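Local coordinates for ABC transporter, solute-binding protein (Staphylococcus aureus, PDB 6LKK) that binds glucose 6-phosphate in the cleft of a periplasmic-binding-protein fold and takes part in two-component signal transduction as the sugar-phosphate sensor, at residues N1-S7 and V27-H33; R51-G57 and G217-N223; F70-D75 and S87-T93. All blocks are in the same frame, centred on the assembly; numbering follows the deposited sequence.

Contact 1 of 3, residues N1-S7 and V27-H33; sequences NVLTVYS and VKIEIKH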
loop_
_atom_site.group_PDB
_atom_site.type_symbol
_atom_site.label_atom_id
_atom_site.label_comp_id
_atom_site.label_asym_id
_atom_site.label_seq_id
_atom_site.Cartn_x
_atom_site.Cartn_y
_atom_site.Cartn_z
ATOM N N ASN A 1 21.308 -7.502 18.485
ATOM C CA ASN A 1 20.104 -7.943 19.181
ATOM C C ASN A 1 18.840 -7.402 18.521
ATOM O O ASN A 1 17.839 -8.112 18.405
ATOM C CB ASN A 1 20.146 -7.515 20.652
ATOM C CG ASN A 1 20.913 -8.493 21.527
ATOM O OD1 ASN A 1 21.440 -9.497 21.043
ATOM N ND2 ASN A 1 20.984 -8.197 22.823
ATOM N N VAL A 2 18.886 -6.148 18.085
ATOM C CA VAL A 2 17.710 -5.497 17.518
ATOM C C VAL A 2 17.576 -5.864 16.048
ATOM O O VAL A 2 18.566 -5.924 15.307
ATOM C CB VAL A 2 17.801 -3.973 17.711
ATOM C CG1 VAL A 2 16.700 -3.255 16.938
ATOM C CG2 VAL A 2 17.712 -3.627 19.191
ATOM N N LEU A 3 16.342 -6.113 15.619
ATOM C CA LEU A 3 16.018 -6.367 14.220
ATOM C C LEU A 3 15.201 -5.191 13.704
ATOM O O LEU A 3 14.090 -4.945 14.184
ATOM C CB LEU A 3 15.246 -7.677 14.064
ATOM C CG LEU A 3 15.106 -8.250 12.651
ATOM C CD1 LEU A 3 14.680 -9.701 12.740
ATOM C CD2 LEU A 3 14.112 -7.464 11.797
ATOM N N THR A 4 15.747 -4.474 12.726
ATOM C CA THR A 4 15.130 -3.260 12.209
ATOM C C THR A 4 14.327 -3.574 10.952
ATOM O O THR A 4 14.839 -4.201 10.018
ATOM C CB THR A 4 16.188 -2.198 11.912
ATOM O OG1 THR A 4 16.847 -1.834 13.132
ATOM C CG2 THR A 4 15.558 -0.955 11.294
ATOM N N VAL A 5 13.076 -3.124 10.936
ATOM C CA VAL A 5 12.171 -3.295 9.807
ATOM C C VAL A 5 11.914 -1.924 9.194
ATOM O O VAL A 5 11.564 -0.978 9.909
ATOM C CB VAL A 5 10.849 -3.953 10.248
ATOM C CG1 VAL A 5 9.864 -4.054 9.084
ATOM C CG2 VAL A 5 11.108 -5.328 10.856
ATOM N N TYR A 6 12.096 -1.814 7.879
ATOM C CA TYR A 6 11.629 -0.651 7.132
ATOM C C TYR A 6 10.193 -0.908 6.700
ATOM O O TYR A 6 9.887 -1.981 6.173
ATOM C CB TYR A 6 12.478 -0.390 5.887
ATOM C CG TYR A 6 13.970 -0.258 6.093
ATOM C CD1 TYR A 6 14.785 -1.380 6.144
ATOM C CD2 TYR A 6 14.570 0.991 6.184
ATOM C CE1 TYR A 6 16.157 -1.263 6.308
ATOM C CE2 TYR A 6 15.939 1.119 6.350
ATOM C CZ TYR A 6 16.724 -0.012 6.411
ATOM O OH TYR A 6 18.086 0.110 6.573
ATOM N N SER A 7 9.311 0.069 6.911
ATOM C CA SER A 7 7.940 -0.140 6.458
ATOM C C SER A 7 7.181 1.161 6.230
ATOM O O SER A 7 7.190 2.045 7.095
ATOM C CB SER A 7 7.168 -0.990 7.466
ATOM O OG SER A 7 5.845 -1.206 7.007
ATOM N N VAL A 27 12.892 -11.356 20.387
ATOM C CA VAL A 27 13.711 -10.426 19.621
ATOM C C VAL A 27 13.042 -9.063 19.681
ATOM O O VAL A 27 11.812 -8.968 19.613
ATOM C CB VAL A 27 13.874 -10.884 18.155
ATOM C CG1 VAL A 27 14.685 -9.873 17.356
ATOM C CG2 VAL A 27 14.522 -12.262 18.091
ATOM N N LYS A 28 13.844 -8.011 19.812
ATOM C CA LYS A 28 13.331 -6.647 19.782
ATOM C C LYS A 28 13.287 -6.159 18.339
ATOM O O LYS A 28 14.281 -6.258 17.613
ATOM C CB LYS A 28 14.197 -5.713 20.628
ATOM C CG LYS A 28 13.689 -4.270 20.689
ATOM C CD LYS A 28 12.615 -4.092 21.753
ATOM C CE LYS A 28 11.810 -2.817 21.530
ATOM N NZ LYS A 28 10.810 -2.961 20.433
ATOM N N ILE A 29 12.135 -5.633 17.931
ATOM C CA ILE A 29 11.937 -5.119 16.581
ATOM C C ILE A 29 11.738 -3.614 16.657
ATOM O O ILE A 29 10.864 -3.132 17.387
ATOM C CB ILE A 29 10.740 -5.792 15.887
ATOM C CG1 ILE A 29 11.043 -7.268 15.640
ATOM C CG2 ILE A 29 10.425 -5.091 14.562
ATOM C CD1 ILE A 29 9.856 -8.057 15.169
ATOM N N GLU A 30 12.543 -2.881 15.897
ATOM C CA GLU A 30 12.367 -1.450 15.704
ATOM C C GLU A 30 11.915 -1.205 14.271
ATOM O O GLU A 30 12.374 -1.879 13.344
ATOM C CB GLU A 30 13.664 -0.689 15.995
ATOM C CG GLU A 30 14.137 -0.821 17.439
ATOM C CD GLU A 30 15.366 0.018 17.741
ATOM O OE1 GLU A 30 16.067 0.418 16.787
ATOM O OE2 GLU A 30 15.629 0.278 18.935
ATOM N N ILE A 31 11.004 -0.251 14.092
ATOM C CA ILE A 31 10.439 0.055 12.784
ATOM C C ILE A 31 10.953 1.412 12.333
ATOM O O ILE A 31 10.978 2.371 13.114
ATOM C CB ILE A 31 8.898 0.056 12.798
ATOM C CG1 ILE A 31 8.351 -1.225 13.436
ATOM C CG2 ILE A 31 8.372 0.210 11.374
ATOM C CD1 ILE A 31 6.856 -1.181 13.694
ATOM N N LYS A 32 11.346 1.496 11.066
ATOM C CA LYS A 32 11.664 2.763 10.419
ATOM C C LYS A 32 10.530 3.080 9.451
ATOM O O LYS A 32 10.352 2.381 8.447
ATOM C CB LYS A 32 13.008 2.691 9.700
ATOM C CG LYS A 32 13.565 4.049 9.307
ATOM C CD LYS A 32 14.905 3.927 8.594
ATOM C CE LYS A 32 16.014 3.468 9.536
ATOM N NZ LYS A 32 16.976 4.562 9.847
ATOM N N HIS A 33 9.763 4.123 9.759
ATOM C CA HIS A 33 8.593 4.510 8.986
ATOM C C HIS A 33 8.947 5.590 7.970
ATOM O O HIS A 33 9.886 6.366 8.161
ATOM C CB HIS A 33 7.478 5.027 9.901
ATOM C CG HIS A 33 6.820 3.964 10.724
ATOM N ND1 HIS A 33 5.908 3.074 10.198
ATOM C CD2 HIS A 33 6.924 3.662 12.039
ATOM C CE1 HIS A 33 5.486 2.264 11.153
ATOM N NE2 HIS A 33 6.086 2.601 12.280
#
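Strands 2-7 and 28-33 run parallel and are joined by backbone hydrogen bonds. Leu-3 N gives its hydrogen to Lys-28 O at 2.9 Å. Leu-3 O then accepts from Glu-30 N. Val-5 repeats the pattern: its N bonds Glu-30 O, and its O receives Lys-32 N at 2.7 Å. Ser-7 N closes the series on Lys-32 O. At their closest the axes of the short strand segments are 4.6 Å apart, and their directions differ by 27°.

Apolar contacts cover the face that carries Leu-3, Val-5, Ile-29 and Ile-31. Val-5 CG2 meets Ile-29 CG2 at 3.8 Å, and the two side chains cross obliquely. Nearer the start of the strands, Leu-3 CB rests on Val-27 CG1 at 4.0 Å. Helix 11-25 packs over the isoleucines through Leu-18, and Leu-233 of helix 230-237 touches Leu-3 and Val-5.

The other face, with Val-2, Thr-4, Tyr-6, Glu-30 and Lys-32, mixes polar and apolar groups. Tyr-6 and Lys-32 lie side by side and point the same way, with Lys-32 CD 3.7 Å from Tyr-6 CE2. CG of Lys-32 stands opposite the backbone N (chi1 -165°), which lifts the aliphatic chain beside the ring. The Tyr-6 hydroxyl is held by Glu-46 and the amide of Gly-52. Val-2 crosses the extended Glu-30 chain at about a right angle; Val-2 CG1 is 3.6 Å from Glu-30 CG.

Lys-28 NZ folds back on the neighbouring Ile-29 O within its own strand. Its salt bridge to Glu-22 ties it to helix 11-25. Ser-7 OG bonds Met-56 O and Tyr-9 N.

The chemistry implies a beta-alpha-beta unit with a largely apolar side packed against helices 11-25 and 230-237, and a side where long polar chains lend their methylenes to the packing.

Contact 2 of 3, residues R51-G57 and G217-N223; sequences RGDVFMG and GIALVKN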
loop_
_atom_site.group_PDB
_atom_site.type_symbol
_atom_site.label_atom_id
_atom_site.label_comp_id
_atom_site.label_asym_id
_atom_site.label_seq_id
_atom_site.Cartn_x
_atom_site.Cartn_y
_atom_site.Cartn_z
ATOM N N ARG A 51 22.495 -0.804 8.010
ATOM C CA ARG A 51 21.166 -1.057 7.476
ATOM C C ARG A 51 20.364 -1.994 8.370
ATOM O O ARG A 51 20.907 -2.797 9.134
ATOM C CB ARG A 51 21.263 -1.663 6.080
ATOM C CG ARG A 51 21.691 -0.691 5.012
ATOM C CD ARG A 51 21.792 -1.390 3.676
ATOM N NE ARG A 51 22.156 -0.473 2.605
ATOM C CZ ARG A 51 22.312 -0.833 1.338
ATOM N NH1 ARG A 51 22.135 -2.096 0.975
ATOM N NH2 ARG A 51 22.646 0.073 0.430
ATOM N N GLY A 52 19.045 -1.880 8.253
ATOM C CA GLY A 52 18.138 -2.828 8.853
ATOM C C GLY A 52 18.082 -4.114 8.049
ATOM O O GLY A 52 18.852 -4.341 7.115
ATOM N N ASP A 53 17.124 -4.958 8.415
ATOM C CA ASP A 53 17.119 -6.344 7.972
ATOM C C ASP A 53 15.952 -6.721 7.077
ATOM O O ASP A 53 16.117 -7.593 6.222
ATOM C CB ASP A 53 17.124 -7.274 9.192
ATOM C CG ASP A 53 18.469 -7.301 9.889
ATOM O OD1 ASP A 53 19.402 -7.927 9.344
ATOM O OD2 ASP A 53 18.597 -6.679 10.962
ATOM N N VAL A 54 14.784 -6.106 7.245
ATOM C CA VAL A 54 13.588 -6.495 6.505
ATOM C C VAL A 54 12.858 -5.242 6.047
ATOM O O VAL A 54 12.783 -4.248 6.775
ATOM C CB VAL A 54 12.660 -7.388 7.357
ATOM C CG1 VAL A 54 11.364 -7.694 6.614
ATOM C CG2 VAL A 54 13.366 -8.682 7.731
ATOM N N PHE A 55 12.325 -5.295 4.830
ATOM C CA PHE A 55 11.453 -4.260 4.290
ATOM C C PHE A 55 10.088 -4.894 4.067
ATOM O O PHE A 55 9.986 -5.910 3.376
ATOM C CB PHE A 55 12.014 -3.702 2.980
ATOM C CG PHE A 55 11.468 -2.354 2.603
ATOM C CD1 PHE A 55 10.127 -2.186 2.305
ATOM C CD2 PHE A 55 12.307 -1.257 2.522
ATOM C CE1 PHE A 55 9.631 -0.944 1.952
ATOM C CE2 PHE A 55 11.818 -0.017 2.167
ATOM C CZ PHE A 55 10.479 0.140 1.881
ATOM N N MET A 56 9.045 -4.313 4.659
ATOM C CA MET A 56 7.697 -4.848 4.506
ATOM C C MET A 56 6.732 -3.720 4.174
ATOM O O MET A 56 6.749 -2.666 4.817
ATOM C CB MET A 56 7.237 -5.597 5.764
ATOM C CG MET A 56 6.972 -4.729 6.980
ATOM S SD MET A 56 6.512 -5.716 8.425
ATOM C CE MET A 56 4.866 -6.270 7.985
ATOM N N GLY A 57 5.896 -3.948 3.171
ATOM C CA GLY A 57 4.958 -2.953 2.706
ATOM C C GLY A 57 5.413 -2.308 1.408
ATOM O O GLY A 57 6.587 -2.342 1.032
ATOM N N GLY A 217 4.603 -6.429 -0.484
ATOM C CA GLY A 217 5.658 -7.419 -0.455
ATOM C C GLY A 217 6.553 -7.287 0.763
ATOM O O GLY A 217 6.478 -6.318 1.529
ATOM N N ILE A 218 7.405 -8.302 0.935
ATOM C CA ILE A 218 8.419 -8.352 1.982
ATOM C C ILE A 218 9.737 -8.763 1.346
ATOM O O ILE A 218 9.776 -9.678 0.515
ATOM C CB ILE A 218 8.049 -9.343 3.105
ATOM C CG1 ILE A 218 6.787 -8.892 3.831
ATOM C CG2 ILE A 218 9.194 -9.475 4.105
ATOM C CD1 ILE A 218 6.180 -9.972 4.700
ATOM N N ALA A 219 10.823 -8.108 1.757
ATOM C CA ALA A 219 12.140 -8.373 1.197
ATOM C C ALA A 219 13.195 -8.326 2.294
ATOM O O ALA A 219 13.065 -7.588 3.276
ATOM C CB ALA A 219 12.497 -7.365 0.099
ATOM N N LEU A 220 14.243 -9.128 2.113
ATOM C CA LEU A 220 15.413 -9.101 2.980
ATOM C C LEU A 220 16.407 -8.067 2.464
ATOM O O LEU A 220 16.738 -8.055 1.274
ATOM C CB LEU A 220 16.072 -10.483 3.044
ATOM C CG LEU A 220 15.244 -11.646 3.599
ATOM C CD1 LEU A 220 16.101 -12.897 3.695
ATOM C CD2 LEU A 220 14.650 -11.309 4.957
ATOM N N VAL A 221 16.880 -7.209 3.361
ATOM C CA VAL A 221 17.786 -6.121 3.011
ATOM C C VAL A 221 19.220 -6.623 3.066
ATOM O O VAL A 221 19.623 -7.303 4.017
ATOM C CB VAL A 221 17.582 -4.925 3.958
ATOM C CG1 VAL A 221 18.591 -3.818 3.665
ATOM C CG2 VAL A 221 16.163 -4.395 3.841
ATOM N N LYS A 222 20.005 -6.272 2.050
ATOM C CA LYS A 222 21.411 -6.655 2.015
ATOM C C LYS A 222 22.193 -5.777 2.983
ATOM O O LYS A 222 22.209 -4.549 2.841
ATOM C CB LYS A 222 21.969 -6.531 0.600
ATOM C CG LYS A 222 23.382 -7.078 0.465
ATOM C CD LYS A 222 23.942 -6.892 -0.935
ATOM C CE LYS A 222 23.320 -7.866 -1.922
ATOM N NZ LYS A 222 23.725 -7.572 -3.323
ATOM N N ASN A 223 22.835 -6.402 3.967
ATOM C CA ASN A 223 23.597 -5.673 4.969
ATOM C C ASN A 223 24.792 -6.522 5.383
ATOM O O ASN A 223 24.959 -7.660 4.936
ATOM C CB ASN A 223 22.718 -5.303 6.168
ATOM C CG ASN A 223 22.068 -6.510 6.814
ATOM O OD1 ASN A 223 22.517 -7.641 6.643
ATOM N ND2 ASN A 223 20.999 -6.272 7.567
#
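Strand 54-56 pairs antiparallel with strand 213-221 in the sheet of the ligand-binding fold, and the contact ends at the glucose 6-phosphate pocket. Phe-55 and Ala-219 form a hydrogen-bonded pair: Phe-55 N to Ala-219 O and Ala-219 N to Phe-55 O are both 2.9 Å. Gly-57 N bonds Gly-217 O at the pocket end, and Val-221 N bonds Asp-53 O at the other.

On the face that carries Val-54, Met-56, Ile-218 and Leu-220, Val-54 CG1 touches Ile-218 CG2 at 3.8 Å, while Val-54 CG2 meets Leu-220 CD2. Val-234 of helix 230-237 packs on Ile-218 and Leu-220.

Beyond the strands, Asn-223 CG sits between its backbone N and carbonyl carbon (chi1 57°), which turns the amide to the loop. Asn-223 ND2 bonds Asp-53 OD1 at 2.9 Å, from above the carboxylate plane. Its bond to Gly-52 O is more bent (133°) and comes from above the carbonyl plane. Asp-53 OD1 also accepts from His-227 N. Arg-51 stretches out fully, so that NH1 reaches Lys-222 O at 3.1 Å. Its NH2 makes a salt bridge with Asp-69.

Gly-57 touches the bound sugar phosphate. Parallel strands 28-33, 2-7 and 54-56, then antiparallel 213-221 from much later in the chain, recall a lobe of type II periplasmic-binding proteins.

Contact 3 of 3, residues F70-D75 and S87-T93; sequences FVPYQD and SNNKYVT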
loop_
_atom_site.group_PDB
_atom_site.type_symbol
_atom_site.label_atom_id
_atom_site.label_comp_id
_atom_site.label_asym_id
_atom_site.label_seq_id
_atom_site.Cartn_x
_atom_site.Cartn_y
_atom_site.Cartn_z
ATOM N N PHE A 70 19.122 -5.710 -1.882
ATOM C CA PHE A 70 18.310 -6.761 -1.290
ATOM C C PHE A 70 18.903 -8.121 -1.617
ATOM O O PHE A 70 19.726 -8.265 -2.527
ATOM C CB PHE A 70 16.859 -6.675 -1.781
ATOM C CG PHE A 70 16.175 -5.396 -1.401
ATOM C CD1 PHE A 70 16.282 -4.271 -2.201
ATOM C CD2 PHE A 70 15.442 -5.313 -0.232
ATOM C CE1 PHE A 70 15.662 -3.088 -1.843
ATOM C CE2 PHE A 70 14.820 -4.135 0.130
ATOM C CZ PHE A 70 14.930 -3.023 -0.677
ATOM N N VAL A 71 18.476 -9.118 -0.858
ATOM C CA VAL A 71 18.957 -10.491 -0.988
ATOM C C VAL A 71 17.914 -11.298 -1.739
ATOM O O VAL A 71 16.719 -11.214 -1.392
ATOM C CB VAL A 71 19.246 -11.117 0.389
ATOM C CG1 VAL A 71 19.715 -12.562 0.239
ATOM C CG2 VAL A 71 20.277 -10.291 1.146
ATOM N N PRO A 72 18.280 -12.082 -2.752
ATOM C CA PRO A 72 17.293 -12.933 -3.430
ATOM C C PRO A 72 16.754 -13.987 -2.473
ATOM O O PRO A 72 17.490 -14.870 -2.026
ATOM C CB PRO A 72 18.084 -13.565 -4.583
ATOM C CG PRO A 72 19.309 -12.734 -4.728
ATOM C CD PRO A 72 19.618 -12.216 -3.366
ATOM N N TYR A 73 15.465 -13.889 -2.161
ATOM C CA TYR A 73 14.842 -14.807 -1.221
ATOM C C TYR A 73 13.329 -14.711 -1.303
ATOM O O TYR A 73 12.769 -13.611 -1.353
ATOM C CB TYR A 73 15.306 -14.512 0.206
ATOM C CG TYR A 73 14.710 -15.434 1.244
ATOM C CD1 TYR A 73 15.214 -16.715 1.431
ATOM C CD2 TYR A 73 13.646 -15.027 2.037
ATOM C CE1 TYR A 73 14.676 -17.563 2.378
ATOM C CE2 TYR A 73 13.101 -15.870 2.990
ATOM C CZ TYR A 73 13.622 -17.137 3.156
ATOM O OH TYR A 73 13.091 -17.988 4.099
ATOM N N GLN A 74 12.663 -15.859 -1.336
ATOM C CA GLN A 74 11.222 -15.929 -1.162
ATOM C C GLN A 74 10.914 -17.022 -0.155
ATOM O O GLN A 74 11.532 -18.091 -0.179
ATOM C CB GLN A 74 10.496 -16.213 -2.476
ATOM C CG GLN A 74 10.577 -15.086 -3.483
ATOM C CD GLN A 74 9.719 -15.345 -4.706
ATOM O OE1 GLN A 74 9.141 -16.422 -4.854
ATOM N NE2 GLN A 74 9.627 -14.356 -5.585
ATOM N N ASP A 75 9.966 -16.745 0.736
ATOM C CA ASP A 75 9.555 -17.737 1.714
ATOM C C ASP A 75 8.972 -18.956 1.011
ATOM O O ASP A 75 8.331 -18.849 -0.037
ATOM C CB ASP A 75 8.526 -17.141 2.674
ATOM C CG ASP A 75 8.245 -18.041 3.857
ATOM O OD1 ASP A 75 9.020 -17.996 4.837
ATOM O OD2 ASP A 75 7.258 -18.806 3.802
ATOM N N SER A 87 4.595 -13.115 -6.120
ATOM C CA SER A 87 5.638 -12.234 -6.622
ATOM C C SER A 87 6.391 -12.894 -7.768
ATOM O O SER A 87 6.763 -14.067 -7.688
ATOM C CB SER A 87 6.610 -11.880 -5.499
ATOM O OG SER A 87 7.759 -11.234 -6.013
ATOM N N ASN A 88 6.609 -12.132 -8.841
ATOM C CA ASN A 88 7.509 -12.525 -9.916
ATOM C C ASN A 88 8.888 -11.898 -9.750
ATOM O O ASN A 88 9.669 -11.855 -10.708
ATOM C CB ASN A 88 6.909 -12.153 -11.273
ATOM C CG ASN A 88 6.875 -10.653 -11.514
ATOM O OD1 ASN A 88 7.119 -9.856 -10.607
ATOM N ND2 ASN A 88 6.558 -10.262 -12.743
ATOM N N ASN A 89 9.196 -11.420 -8.547
ATOM C CA ASN A 89 10.439 -10.727 -8.237
ATOM C C ASN A 89 11.191 -11.566 -7.216
ATOM O O ASN A 89 10.684 -11.806 -6.114
ATOM C CB ASN A 89 10.142 -9.324 -7.698
ATOM C CG ASN A 89 11.390 -8.503 -7.455
ATOM O OD1 ASN A 89 12.376 -8.989 -6.904
ATOM N ND2 ASN A 89 11.344 -7.235 -7.851
ATOM N N LYS A 90 12.393 -12.018 -7.579
ATOM C CA LYS A 90 13.114 -12.976 -6.747
ATOM C C LYS A 90 13.531 -12.402 -5.399
ATOM O O LYS A 90 13.967 -13.168 -4.532
ATOM C CB LYS A 90 14.347 -13.503 -7.491
ATOM C CG LYS A 90 15.421 -12.467 -7.788
ATOM C CD LYS A 90 16.625 -13.116 -8.464
ATOM C CE LYS A 90 17.716 -12.105 -8.782
ATOM N NZ LYS A 90 17.294 -11.132 -9.827
ATOM N N TYR A 91 13.409 -11.090 -5.197
ATOM C CA TYR A 91 13.742 -10.467 -3.926
ATOM C C TYR A 91 12.539 -10.294 -3.009
ATOM O O TYR A 91 12.719 -9.899 -1.850
ATOM C CB TYR A 91 14.376 -9.089 -4.157
ATOM C CG TYR A 91 15.622 -9.111 -5.008
ATOM C CD1 TYR A 91 16.872 -9.299 -4.437
ATOM C CD2 TYR A 91 15.549 -8.936 -6.382
ATOM C CE1 TYR A 91 18.015 -9.319 -5.212
ATOM C CE2 TYR A 91 16.687 -8.954 -7.166
ATOM C CZ TYR A 91 17.915 -9.144 -6.574
ATOM O OH TYR A 91 19.051 -9.161 -7.351
ATOM N N VAL A 92 11.330 -10.577 -3.486
ATOM C CA VAL A 92 10.108 -10.159 -2.807
ATOM C C VAL A 92 9.191 -11.358 -2.610
ATOM O O VAL A 92 8.945 -12.125 -3.549
ATOM C CB VAL A 92 9.380 -9.053 -3.595
ATOM C CG1 VAL A 92 8.095 -8.642 -2.887
ATOM C CG2 VAL A 92 10.292 -7.849 -3.779
ATOM N N THR A 93 8.681 -11.505 -1.389
ATOM C CA THR A 93 7.585 -12.412 -1.079
ATOM C C THR A 93 6.313 -11.589 -0.926
ATOM O O THR A 93 6.298 -10.599 -0.190
ATOM C CB THR A 93 7.859 -13.186 0.214
ATOM O OG1 THR A 93 9.079 -13.925 0.092
ATOM C CG2 THR A 93 6.715 -14.146 0.539
HETATM O O HOH W 1 14.417 -10.924 -0.032
HETATM O O HOH W 2 11.242 -12.251 0.618
HETATM O O HOH W 3 6.380 -15.764 -5.436
#
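Tyr-91 lays its ring alongside Pro-72, both side chains pointing the same way, with Tyr-91 CE1 3.7 Å from Pro-72 CG. The ring also reaches back to Phe-70, whose CB is 3.7 Å from Tyr-91 CD1. Next to this apolar patch, Tyr-73 N makes a weak hydrogen bond to Lys-90 O.

Gln-74 provides the main side-chain bond. Its chain is extended beyond CG (chi2 -174°), which carries NE2 across to Asn-89 O at 2.8 Å. That oxygen lies in the amide plane of Gln-74, but NE2 stands above the carbonyl plane. Val-92 N donates to Asn-89 O from the opposite face. One carbonyl thus serves both the inter-segment bond and the type I turn of residues 89-92. At the far end, Thr-93 OG1 accepts from Asp-75 N at 3.0 Å.

Waters extend these links. One lies 2.7 Å from both Val-71 O and Tyr-91 O. Another joins Tyr-73 O to Thr-93 OG1, and a third donates to Gln-74 OE1 and Ser-87 O.

A second shell shapes the turn. Asn-89 OD1 accepts from Tyr-91 N at 2.9 Å in an Asx turn, and Ser-87 OG accepts from Asn-89 N, an ST turn. Asn-89 ND2 is anchored on Ser-61 O.

Further out, Phe-70 packs on Ala-219 and Val-221 of strand 213-221. Tyr-73 and Asp-75 touch helix 230-237, while Ser-87 and Val-92 lean on helix 60-63.

Overall arrangement
The three contacts follow one sheet across the part of the protein that contains the N-terminus. Contact 1 comes first along the chain and closes before contact 2 opens; contact 3 is nested inside the long loop that contact 2 closes. Centres of contacts 1 and 2 are about 10 Å apart, as are those of 2 and 3, while the centres of 1 and 3 stand about 19 Å apart without touching. Strand 2-7 neighbours 54-56, and strand 213-221 pairs with 54-56, 70-71 and 92-105. Contact 2 is therefore the bridge. Helix 230-237 touches all three. Contacts 1 and 2 run up to the glucose 6-phosphate pocket at one end, while contact 3 lies farther out on the flank of the sheet.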